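Local coordinates for protein thioesterase (Pseudomonas aeruginosa, PDB 2O5U) that probably hydrolyses the thioester bond of fatty acyl-coenzyme A substrates, as a tetrameric hot-dog-fold thioesterase of the 4-hydroxybenzoyl-CoA thioesterase family, at residues E11-F16 with A102-G107; H24-Y29 with P76-Q81; V89-L92 with V97-E100; H119-R124 with V130-E135. All blocks are in the same frame, centred on the assembly; numbering follows the deposited sequence.

Interaction 1 of 4, residues E11-F16 with A102-G107; sequences EQYLHF and ALFLEG
Tyr13 packs its ring obliquely against the methyl group of Ala102, with CZ of Tyr13 3.5 Å from CB of Ala102 and the phenolic OH of Tyr13 almost as close to that methyl. Two residues further along strand 96-105, Phe104 brings its edge to the face of the same tyrosine in an offset edge-to-face pair. The two planes stand at 70°, and CZ of Phe104 lies 3.9 Å from CD1 of Tyr13. Phe104 holds its CG trans to its own carbonyl carbon (chi1 -58°), which turns the ring off the strand so that it touches both Tyr13 and Phe16. Phe16 closes the group: its CE2 comes within 3.8 Å of CE1 of Phe104, the two rings inclined at 55°. No hydrogen bond joins the two segments, so apolar and aromatic contacts carry the whole meeting. Arg10 adds cation-pi contacts to both Phe16 and Phe104, while Ala114 of the next strand touches both Tyr13 and Ala102. Strand 83-92 lies between strands 15-19 and 96-105 in the sheet, and the three rings reach across it as an aromatic cluster on one face of the antiparallel sheet of the hot-dog fold.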
# COMPACT_ATOMS: atom_id res chain seq x y z
N GLU A 11 -5.26 10.47 -27.40
CA GLU A 11 -5.49 9.77 -28.68
C GLU A 11 -4.34 8.83 -29.05
O GLU A 11 -4.52 7.97 -29.86
CB GLU A 11 -5.82 10.73 -29.84
CG GLU A 11 -4.88 11.87 -29.98
CD GLU A 11 -5.38 13.19 -29.35
OE1 GLU A 11 -6.00 13.23 -28.28
OE2 GLU A 11 -5.11 14.24 -29.98
N GLN A 12 -3.20 8.97 -28.38
CA GLN A 12 -2.08 8.02 -28.55
C GLN A 12 -2.30 6.62 -27.87
O GLN A 12 -1.48 5.71 -28.06
CB GLN A 12 -0.75 8.65 -28.03
CG GLN A 12 -0.25 9.91 -28.73
CD GLN A 12 0.91 10.60 -27.95
OE1 GLN A 12 0.88 11.81 -27.70
NE2 GLN A 12 1.93 9.82 -27.59
N TYR A 13 -3.38 6.46 -27.11
CA TYR A 13 -3.69 5.22 -26.34
C TYR A 13 -4.97 4.60 -26.86
O TYR A 13 -5.85 5.33 -27.34
CB TYR A 13 -3.82 5.54 -24.83
CG TYR A 13 -2.48 6.08 -24.34
CD1 TYR A 13 -2.19 7.44 -24.42
CD2 TYR A 13 -1.47 5.22 -23.93
CE1 TYR A 13 -0.92 7.93 -24.04
CE2 TYR A 13 -0.20 5.68 -23.55
CZ TYR A 13 0.07 7.03 -23.63
OH TYR A 13 1.32 7.47 -23.25
N LEU A 14 -5.10 3.29 -26.76
CA LEU A 14 -6.19 2.56 -27.46
C LEU A 14 -7.35 2.06 -26.58
O LEU A 14 -8.51 1.84 -27.07
CB LEU A 14 -5.62 1.42 -28.28
CG LEU A 14 -5.08 1.83 -29.65
CD1 LEU A 14 -3.75 2.64 -29.61
CD2 LEU A 14 -4.90 0.58 -30.52
N HIS A 15 -7.05 1.89 -25.30
CA HIS A 15 -7.99 1.37 -24.34
C HIS A 15 -7.88 2.19 -23.05
O HIS A 15 -6.76 2.47 -22.59
CB HIS A 15 -7.64 -0.07 -24.05
CG HIS A 15 -8.43 -0.67 -22.92
ND1 HIS A 15 -9.72 -1.13 -23.07
CD2 HIS A 15 -8.11 -0.88 -21.62
CE1 HIS A 15 -10.16 -1.60 -21.92
NE2 HIS A 15 -9.20 -1.45 -21.02
N PHE A 16 -9.02 2.46 -22.43
CA PHE A 16 -9.10 3.27 -21.21
C PHE A 16 -9.80 2.58 -20.06
O PHE A 16 -10.82 1.91 -20.26
CB PHE A 16 -9.79 4.61 -21.51
CG PHE A 16 -8.95 5.48 -22.35
CD1 PHE A 16 -8.99 5.34 -23.73
CD2 PHE A 16 -8.04 6.36 -21.77
CE1 PHE A 16 -8.16 6.12 -24.54
CE2 PHE A 16 -7.21 7.14 -22.57
CZ PHE A 16 -7.26 7.00 -23.95
N ALA A 102 -0.64 5.82 -19.66
CA ALA A 102 -0.66 7.20 -19.19
C ALA A 102 -1.88 7.35 -18.27
O ALA A 102 -2.91 6.68 -18.47
CB ALA A 102 -0.66 8.20 -20.38
N LEU A 103 -1.76 8.19 -17.24
CA LEU A 103 -2.86 8.54 -16.37
C LEU A 103 -3.39 9.88 -16.85
O LEU A 103 -2.59 10.80 -17.13
CB LEU A 103 -2.43 8.65 -14.91
CG LEU A 103 -3.51 9.03 -13.88
CD1 LEU A 103 -3.23 8.40 -12.51
CD2 LEU A 103 -3.70 10.54 -13.75
N PHE A 104 -4.70 9.99 -16.88
CA PHE A 104 -5.46 11.20 -17.23
C PHE A 104 -6.49 11.51 -16.17
O PHE A 104 -7.10 10.61 -15.61
CB PHE A 104 -6.23 10.99 -18.55
CG PHE A 104 -5.34 10.63 -19.72
CD1 PHE A 104 -5.09 9.29 -20.04
CD2 PHE A 104 -4.74 11.65 -20.49
CE1 PHE A 104 -4.24 8.97 -21.15
CE2 PHE A 104 -3.87 11.34 -21.57
CZ PHE A 104 -3.62 10.00 -21.89
N LEU A 105 -6.82 12.78 -15.97
CA LEU A 105 -8.04 13.04 -15.17
C LEU A 105 -9.21 12.59 -16.02
O LEU A 105 -9.15 12.71 -17.24
CB LEU A 105 -8.19 14.54 -14.83
CG LEU A 105 -7.39 15.05 -13.64
CD1 LEU A 105 -7.70 16.54 -13.39
CD2 LEU A 105 -7.69 14.19 -12.37
N GLU A 106 -10.25 12.02 -15.41
CA GLU A 106 -11.40 11.66 -16.23
C GLU A 106 -12.01 13.00 -16.64
O GLU A 106 -12.18 13.94 -15.82
CB GLU A 106 -12.42 10.75 -15.52
CG GLU A 106 -13.25 11.46 -14.44
CD GLU A 106 -14.66 10.91 -14.27
OE1 GLU A 106 -14.85 9.68 -14.43
OE2 GLU A 106 -15.56 11.73 -14.00
N GLY A 107 -12.27 13.10 -17.93
CA GLY A 107 -12.64 14.38 -18.51
C GLY A 107 -11.40 15.21 -18.79
O GLY A 107 -11.32 16.37 -18.35

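Interaction 2 of 4, residues H24-Y29 with P76-Q81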
# COMPACT_ATOMS: atom_id res chain seq x y z
N HIS A 24 -5.42 6.77 0.98
CA HIS A 24 -3.98 6.75 1.26
C HIS A 24 -3.18 6.82 -0.04
O HIS A 24 -1.95 6.62 -0.02
CB HIS A 24 -3.59 5.51 2.11
CG HIS A 24 -2.28 5.65 2.86
ND1 HIS A 24 -1.81 4.68 3.71
CD2 HIS A 24 -1.40 6.69 2.94
CE1 HIS A 24 -0.68 5.08 4.26
NE2 HIS A 24 -0.40 6.29 3.80
N ASP A 25 -3.85 6.99 -1.20
CA ASP A 25 -3.08 7.30 -2.42
C ASP A 25 -2.27 8.57 -2.18
O ASP A 25 -1.14 8.66 -2.66
CB ASP A 25 -3.96 7.50 -3.65
CG ASP A 25 -4.57 6.18 -4.18
OD1 ASP A 25 -4.10 5.09 -3.76
OD2 ASP A 25 -5.50 6.29 -5.01
N ASN A 26 -2.86 9.52 -1.44
CA ASN A 26 -2.13 10.78 -1.19
C ASN A 26 -1.02 10.52 -0.18
O ASN A 26 -1.20 9.78 0.78
CB ASN A 26 -3.08 11.89 -0.65
CG ASN A 26 -4.08 12.36 -1.70
OD1 ASN A 26 -3.84 12.17 -2.88
ND2 ASN A 26 -5.17 12.95 -1.27
N ASP A 27 0.12 11.13 -0.36
CA ASP A 27 1.14 11.04 0.70
C ASP A 27 1.18 12.37 1.48
O ASP A 27 0.23 13.20 1.42
CB ASP A 27 2.51 10.65 0.15
CG ASP A 27 3.15 11.77 -0.73
OD1 ASP A 27 2.69 13.00 -0.79
OD2 ASP A 27 4.14 11.36 -1.36
N ILE A 28 2.24 12.55 2.25
CA ILE A 28 2.31 13.64 3.23
C ILE A 28 2.29 15.05 2.56
O ILE A 28 1.86 16.02 3.16
CB ILE A 28 3.55 13.44 4.15
CG1 ILE A 28 3.52 14.45 5.30
CG2 ILE A 28 4.84 13.48 3.37
CD1 ILE A 28 4.62 14.15 6.30
N TYR A 29 2.71 15.13 1.30
CA TYR A 29 2.67 16.42 0.58
C TYR A 29 1.35 16.64 -0.15
O TYR A 29 1.18 17.67 -0.81
CB TYR A 29 3.84 16.53 -0.38
CG TYR A 29 5.21 16.40 0.27
CD1 TYR A 29 5.53 17.10 1.42
CD2 TYR A 29 6.18 15.61 -0.29
CE1 TYR A 29 6.79 17.02 1.99
CE2 TYR A 29 7.47 15.54 0.29
CZ TYR A 29 7.74 16.25 1.41
OH TYR A 29 8.99 16.22 2.00
N PRO A 76 0.68 16.74 -10.86
CA PRO A 76 0.02 15.90 -9.81
C PRO A 76 -1.49 15.68 -9.98
O PRO A 76 -2.19 16.49 -10.62
CB PRO A 76 0.33 16.66 -8.51
CG PRO A 76 0.59 18.04 -8.86
CD PRO A 76 1.17 18.02 -10.31
N VAL A 77 -1.98 14.60 -9.41
CA VAL A 77 -3.39 14.47 -9.14
C VAL A 77 -3.53 14.11 -7.66
O VAL A 77 -2.55 13.87 -7.00
CB VAL A 77 -4.07 13.34 -10.04
CG1 VAL A 77 -3.90 13.64 -11.51
CG2 VAL A 77 -3.58 11.93 -9.68
N ALA A 78 -4.74 14.12 -7.14
CA ALA A 78 -4.93 13.84 -5.73
C ALA A 78 -6.22 13.12 -5.53
O ALA A 78 -7.25 13.49 -6.14
CB ALA A 78 -4.90 15.21 -4.94
N PHE A 79 -6.23 12.11 -4.66
CA PHE A 79 -7.48 11.58 -4.13
C PHE A 79 -8.29 12.82 -3.63
O PHE A 79 -7.70 13.72 -2.99
CB PHE A 79 -7.23 10.58 -2.97
CG PHE A 79 -8.44 10.36 -2.10
CD1 PHE A 79 -9.39 9.37 -2.43
CD2 PHE A 79 -8.69 11.16 -0.99
CE1 PHE A 79 -10.50 9.19 -1.66
CE2 PHE A 79 -9.83 10.96 -0.21
CZ PHE A 79 -10.74 9.99 -0.56
N PRO A 80 -9.61 12.87 -3.90
CA PRO A 80 -10.48 11.88 -4.52
C PRO A 80 -10.78 12.16 -6.01
O PRO A 80 -11.85 11.77 -6.51
CB PRO A 80 -11.77 12.04 -3.72
CG PRO A 80 -11.79 13.53 -3.42
CD PRO A 80 -10.40 14.06 -3.50
N GLN A 81 -9.85 12.79 -6.72
CA GLN A 81 -10.03 12.93 -8.16
C GLN A 81 -10.27 11.57 -8.85
O GLN A 81 -9.69 10.51 -8.49
CB GLN A 81 -8.84 13.68 -8.76
CG GLN A 81 -8.89 15.16 -8.34
CD GLN A 81 -7.73 15.95 -8.89
OE1 GLN A 81 -6.59 15.59 -8.68
NE2 GLN A 81 -8.02 17.00 -9.65
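Asn26 reaches across to Ala78 and Phe79 with its amide group. Its CB points toward the 76-81 loop, and CG of Asn26 comes to 3.7 Å from N of Phe79. At the tip the amide divides its two polar atoms over one residue. OD1 of Asn26 accepts from N of Phe79 at 3.0 Å, a rather bent bond with 136° at the hydrogen, and also rests 3.5 Å from CA of Ala78. ND2 of Asn26 donates to O of Phe79 at 3.2 Å; this bond is straighter, at 166°, and its acceptor lies close to the amide plane. The paired bonds to the N-H and C=O of a single residue fix the rotation of the amide, and this two-point grip ties two loops of the hot-dog fold together at a subunit interface. ND2 of Asn26 also sits at the edge of the Phe79 ring, 4.0 Å from CD2, with the amide and ring planes 68° apart. Beyond Phe79 the peptide bond to Pro80 is cis, and CB of Pro80 covers one face of the phenylalanine ring. The contact joins the loop between strand 15-19 and helix 34-53 to the loop between strands 62-73 and 83-92; Val77 packs on Tyr37 of that helix and on Leu105 of strand 96-105, while Thr47 and Ile50 of a third subunit pack against Phe79 and Pro80.

Interaction 3 of 4, residues V89-L92 with V97-E100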
# COMPACT_ATOMS: atom_id res chain seq x y z
N VAL A 89 -0.13 -1.27 -26.53
CA VAL A 89 1.00 -2.20 -26.59
C VAL A 89 1.94 -1.58 -27.62
O VAL A 89 1.55 -1.33 -28.76
CB VAL A 89 0.50 -3.62 -26.99
CG1 VAL A 89 1.59 -4.45 -27.66
CG2 VAL A 89 -0.13 -4.31 -25.72
N ALA A 90 3.17 -1.34 -27.22
CA ALA A 90 4.19 -0.78 -28.14
C ALA A 90 4.88 -1.88 -28.90
O ALA A 90 5.24 -1.70 -30.04
CB ALA A 90 5.24 0.03 -27.36
N ARG A 91 5.13 -3.00 -28.25
CA ARG A 91 5.63 -4.19 -28.97
C ARG A 91 5.16 -5.50 -28.40
O ARG A 91 4.95 -5.63 -27.19
CB ARG A 91 7.14 -4.21 -29.22
CG ARG A 91 8.03 -3.96 -28.08
CD ARG A 91 9.37 -4.78 -28.23
NE ARG A 91 9.68 -5.21 -26.87
CZ ARG A 91 9.43 -6.43 -26.37
NH1 ARG A 91 8.95 -7.42 -27.14
NH2 ARG A 91 9.70 -6.65 -25.09
N LEU A 92 5.00 -6.47 -29.29
CA LEU A 92 4.45 -7.74 -28.90
C LEU A 92 5.32 -8.81 -29.53
O LEU A 92 5.45 -8.90 -30.77
CB LEU A 92 2.98 -7.85 -29.33
CG LEU A 92 2.26 -9.20 -29.18
CD1 LEU A 92 2.13 -9.50 -27.71
CD2 LEU A 92 0.87 -9.13 -29.81
N VAL A 97 6.15 -8.54 -23.95
CA VAL A 97 5.24 -7.52 -24.42
C VAL A 97 5.60 -6.22 -23.65
O VAL A 97 5.82 -6.23 -22.43
CB VAL A 97 3.71 -7.95 -24.31
CG1 VAL A 97 3.29 -8.27 -22.91
CG2 VAL A 97 2.73 -6.90 -24.94
N GLN A 98 5.74 -5.14 -24.41
CA GLN A 98 5.97 -3.81 -23.79
C GLN A 98 4.68 -3.00 -23.89
O GLN A 98 4.19 -2.73 -24.99
CB GLN A 98 7.10 -3.05 -24.50
CG GLN A 98 7.54 -1.68 -23.77
CD GLN A 98 7.78 -0.48 -24.73
OE1 GLN A 98 7.97 -0.65 -25.92
NE2 GLN A 98 7.76 0.75 -24.17
N TYR A 99 4.16 -2.57 -22.72
CA TYR A 99 3.00 -1.67 -22.62
C TYR A 99 3.45 -0.20 -22.51
O TYR A 99 4.48 0.10 -21.89
CB TYR A 99 2.17 -2.02 -21.39
CG TYR A 99 1.89 -3.48 -21.18
CD1 TYR A 99 2.68 -4.28 -20.34
CD2 TYR A 99 0.86 -4.09 -21.86
CE1 TYR A 99 2.37 -5.67 -20.17
CE2 TYR A 99 0.56 -5.42 -21.71
CZ TYR A 99 1.31 -6.20 -20.87
OH TYR A 99 0.97 -7.51 -20.73
N GLU A 100 2.70 0.68 -23.17
CA GLU A 100 2.69 2.13 -22.82
C GLU A 100 1.40 2.51 -22.08
O GLU A 100 0.34 2.20 -22.55
CB GLU A 100 2.75 2.92 -24.09
CG GLU A 100 3.99 2.69 -24.93
CD GLU A 100 5.22 3.44 -24.41
OE1 GLU A 100 5.10 4.42 -23.60
OE2 GLU A 100 6.29 3.08 -24.85
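The carbonyl O of Gln98 receives two backbone N-H groups from the facing strand: N of Ala90 at 2.8 Å, nearly in line with the C=O bond, and N of Arg91 at 3.4 Å, a weak bond. In return, N of Gln98 donates to O of Arg91 at 2.9 Å. Two residues, Ala90 and Arg91, thus face one, the classic beta bulge, and the antiparallel register shifts by one between the Val89-Tyr99 and Arg91-Gln98 pairs. It lies in the hairpin of strands 83-92 and 96-105, where the first strand turns a corner at Ala90. On the face of Val89, Leu92, Val97 and Tyr99, CG2 of Val97 is anti to its backbone N and touches two apolar neighbours, 3.8 Å from CG1 of Val89 and 3.8 Å from CD1 of Leu92. Leu140 of helix 134-141 packs on Val89, Leu92 and Tyr99 there, and the hydroxyl of Tyr99 is hydrogen-bonded to His119. On the opposite face of the sheet, the bent chain of Arg91 crosses the side chain of Gln98 at about a right angle, its CG 3.8 Å from CB of Gln98, and its NH2 is hydrogen-bonded to Ser96. CB of Ala90 meets OE1 of Gln98 at 3.2 Å and also touches CG of Glu100.

Interaction 4 of 4, residues H119-R124 with V130-E135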
# COMPACT_ATOMS: atom_id res chain seq x y z
N HIS A 119 6.25 -7.09 -19.58
CA HIS A 119 6.01 -8.46 -19.16
C HIS A 119 6.86 -9.43 -19.97
O HIS A 119 6.97 -9.30 -21.22
CB HIS A 119 4.53 -8.86 -19.37
CG HIS A 119 3.63 -8.60 -18.20
ND1 HIS A 119 2.26 -8.47 -18.33
CD2 HIS A 119 3.89 -8.52 -16.87
CE1 HIS A 119 1.72 -8.29 -17.14
NE2 HIS A 119 2.68 -8.31 -16.23
N VAL A 120 7.42 -10.42 -19.26
CA VAL A 120 7.86 -11.70 -19.89
C VAL A 120 7.00 -12.79 -19.26
O VAL A 120 6.79 -12.83 -18.04
CB VAL A 120 9.36 -12.05 -19.63
CG1 VAL A 120 9.73 -13.41 -20.29
CG2 VAL A 120 10.29 -10.95 -20.19
N PHE A 121 6.52 -13.69 -20.11
CA PHE A 121 5.64 -14.73 -19.71
C PHE A 121 6.44 -16.02 -19.43
O PHE A 121 7.30 -16.44 -20.23
CB PHE A 121 4.46 -14.89 -20.70
CG PHE A 121 3.43 -13.81 -20.53
CD1 PHE A 121 3.56 -12.59 -21.22
CD2 PHE A 121 2.43 -13.95 -19.56
CE1 PHE A 121 2.61 -11.53 -21.02
CE2 PHE A 121 1.49 -12.90 -19.35
CZ PHE A 121 1.59 -11.68 -20.07
N VAL A 122 6.16 -16.61 -18.28
CA VAL A 122 6.93 -17.75 -17.87
C VAL A 122 6.04 -18.85 -17.33
O VAL A 122 4.91 -18.58 -16.84
CB VAL A 122 8.00 -17.39 -16.74
CG1 VAL A 122 9.07 -16.44 -17.24
CG2 VAL A 122 7.35 -16.95 -15.46
N GLU A 123 6.58 -20.08 -17.37
CA GLU A 123 5.91 -21.19 -16.70
C GLU A 123 5.81 -20.94 -15.17
O GLU A 123 6.82 -20.60 -14.51
CB GLU A 123 6.60 -22.53 -17.05
CG GLU A 123 5.79 -23.77 -16.66
CD GLU A 123 6.09 -24.24 -15.23
OE1 GLU A 123 7.24 -24.64 -14.99
OE2 GLU A 123 5.17 -24.23 -14.36
N ARG A 124 4.60 -21.06 -14.62
CA ARG A 124 4.32 -20.70 -13.21
C ARG A 124 5.35 -21.23 -12.19
O ARG A 124 5.91 -20.45 -11.42
CB ARG A 124 2.85 -21.06 -12.87
CG ARG A 124 2.33 -20.67 -11.46
CD ARG A 124 0.78 -20.57 -11.39
NE ARG A 124 0.35 -19.77 -10.22
CZ ARG A 124 -0.77 -19.05 -10.20
NH1 ARG A 124 -1.54 -19.02 -11.30
NH2 ARG A 124 -1.10 -18.33 -9.10
N VAL A 130 7.93 -19.00 -21.65
CA VAL A 130 7.12 -19.76 -22.58
C VAL A 130 6.57 -18.71 -23.51
O VAL A 130 6.69 -17.52 -23.21
CB VAL A 130 5.96 -20.49 -21.89
CG1 VAL A 130 6.49 -21.71 -21.19
CG2 VAL A 130 5.23 -19.55 -20.92
N ALA A 131 5.92 -19.11 -24.59
CA ALA A 131 5.32 -18.07 -25.43
C ALA A 131 4.01 -17.59 -24.82
O ALA A 131 3.28 -18.35 -24.13
CB ALA A 131 5.14 -18.51 -26.84
N ILE A 132 3.73 -16.31 -25.07
CA ILE A 132 2.47 -15.74 -24.67
C ILE A 132 1.34 -16.60 -25.28
O ILE A 132 1.31 -16.84 -26.50
CB ILE A 132 2.37 -14.26 -25.18
CG1 ILE A 132 3.45 -13.38 -24.51
CG2 ILE A 132 0.96 -13.74 -25.02
CD1 ILE A 132 3.64 -11.96 -25.26
N PRO A 133 0.43 -17.09 -24.43
CA PRO A 133 -0.71 -17.90 -24.87
C PRO A 133 -1.56 -17.22 -25.94
O PRO A 133 -1.74 -15.98 -25.88
CB PRO A 133 -1.51 -18.07 -23.58
CG PRO A 133 -0.44 -18.09 -22.46
CD PRO A 133 0.51 -16.99 -22.96
N GLN A 134 -2.11 -18.01 -26.88
CA GLN A 134 -2.84 -17.48 -28.07
C GLN A 134 -3.97 -16.48 -27.75
O GLN A 134 -4.09 -15.42 -28.38
CB GLN A 134 -3.32 -18.64 -28.98
CG GLN A 134 -3.80 -18.17 -30.39
CD GLN A 134 -2.75 -17.37 -31.18
OE1 GLN A 134 -1.65 -17.85 -31.44
NE2 GLN A 134 -3.11 -16.15 -31.59
N GLU A 135 -4.81 -16.82 -26.79
CA GLU A 135 -5.92 -15.96 -26.42
C GLU A 135 -5.41 -14.62 -25.84
O GLU A 135 -5.97 -13.59 -26.12
CB GLU A 135 -6.89 -16.70 -25.46
CG GLU A 135 -8.08 -15.87 -24.93
CD GLU A 135 -9.12 -16.71 -24.11
OE1 GLU A 135 -10.15 -16.14 -23.71
OE2 GLU A 135 -8.94 -17.93 -23.85
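Val130 opens the contact with both its backbone and its side chain. Its N donates to O of Phe121 at 3.0 Å, 162° at the hydrogen. With CG1 of Val130 at chi1 -77°, CG2 falls between the backbone N and the carbonyl carbon and packs 3.7 Å from C of Val122 and 3.8 Å from N of Glu123, so this methyl lies against the peptide that joins those two residues. CG1 of Val130 approaches the aliphatic CB of Glu123 more loosely, at 4.2 Å, while the carboxylate of Glu123 is hydrogen-bonded to N of Arg125 and to Ser126. Two residues on, Ile132 meets the ring of Phe121. CG1 of Ile132 is only 3.4 Å from CD1 of Phe121, a snug approach that is oblique to the ring, and CD1 of Ile132 follows at 4.1 Å from the same ring carbon. Pro133 then occupies the N-cap position of helix 134-141. Leu136 of that helix and Val97 of strand 96-105 also pack on Phe121. The contact thus sets the segment leading into the C-terminal helix against an inner strand, 113-123, of the hot-dog sheet. One backbone hydrogen bond joins the returning chain to the end of that strand, and burial of Phe121 and Ile132 implies a chiefly hydrophobic hold where the chain enters its last helix.

How the interactions relate
From the N terminus, interaction 1 closes the longest loop, bringing the start of strand 15-19 to the end of strand 96-105. Interactions 2 and 3 are both nested within it, one after the other: the first ties the loops before helix 34-53 and before strand 83-92, the second forms a tight hairpin. Interaction 4 follows in series and joins strand 113-123 to the approach to helix 134-141. Interactions 1 and 2 touch through Leu103 and Val77, and interactions 1 and 3 through Tyr13 and the backbone O of Glu100. Interactions 3 and 4 meet across neighbouring strands and through Leu92 against Ile132. Interactions 2 and 4, their centres about 35 Å apart, lie on opposite sides of the chain's centre.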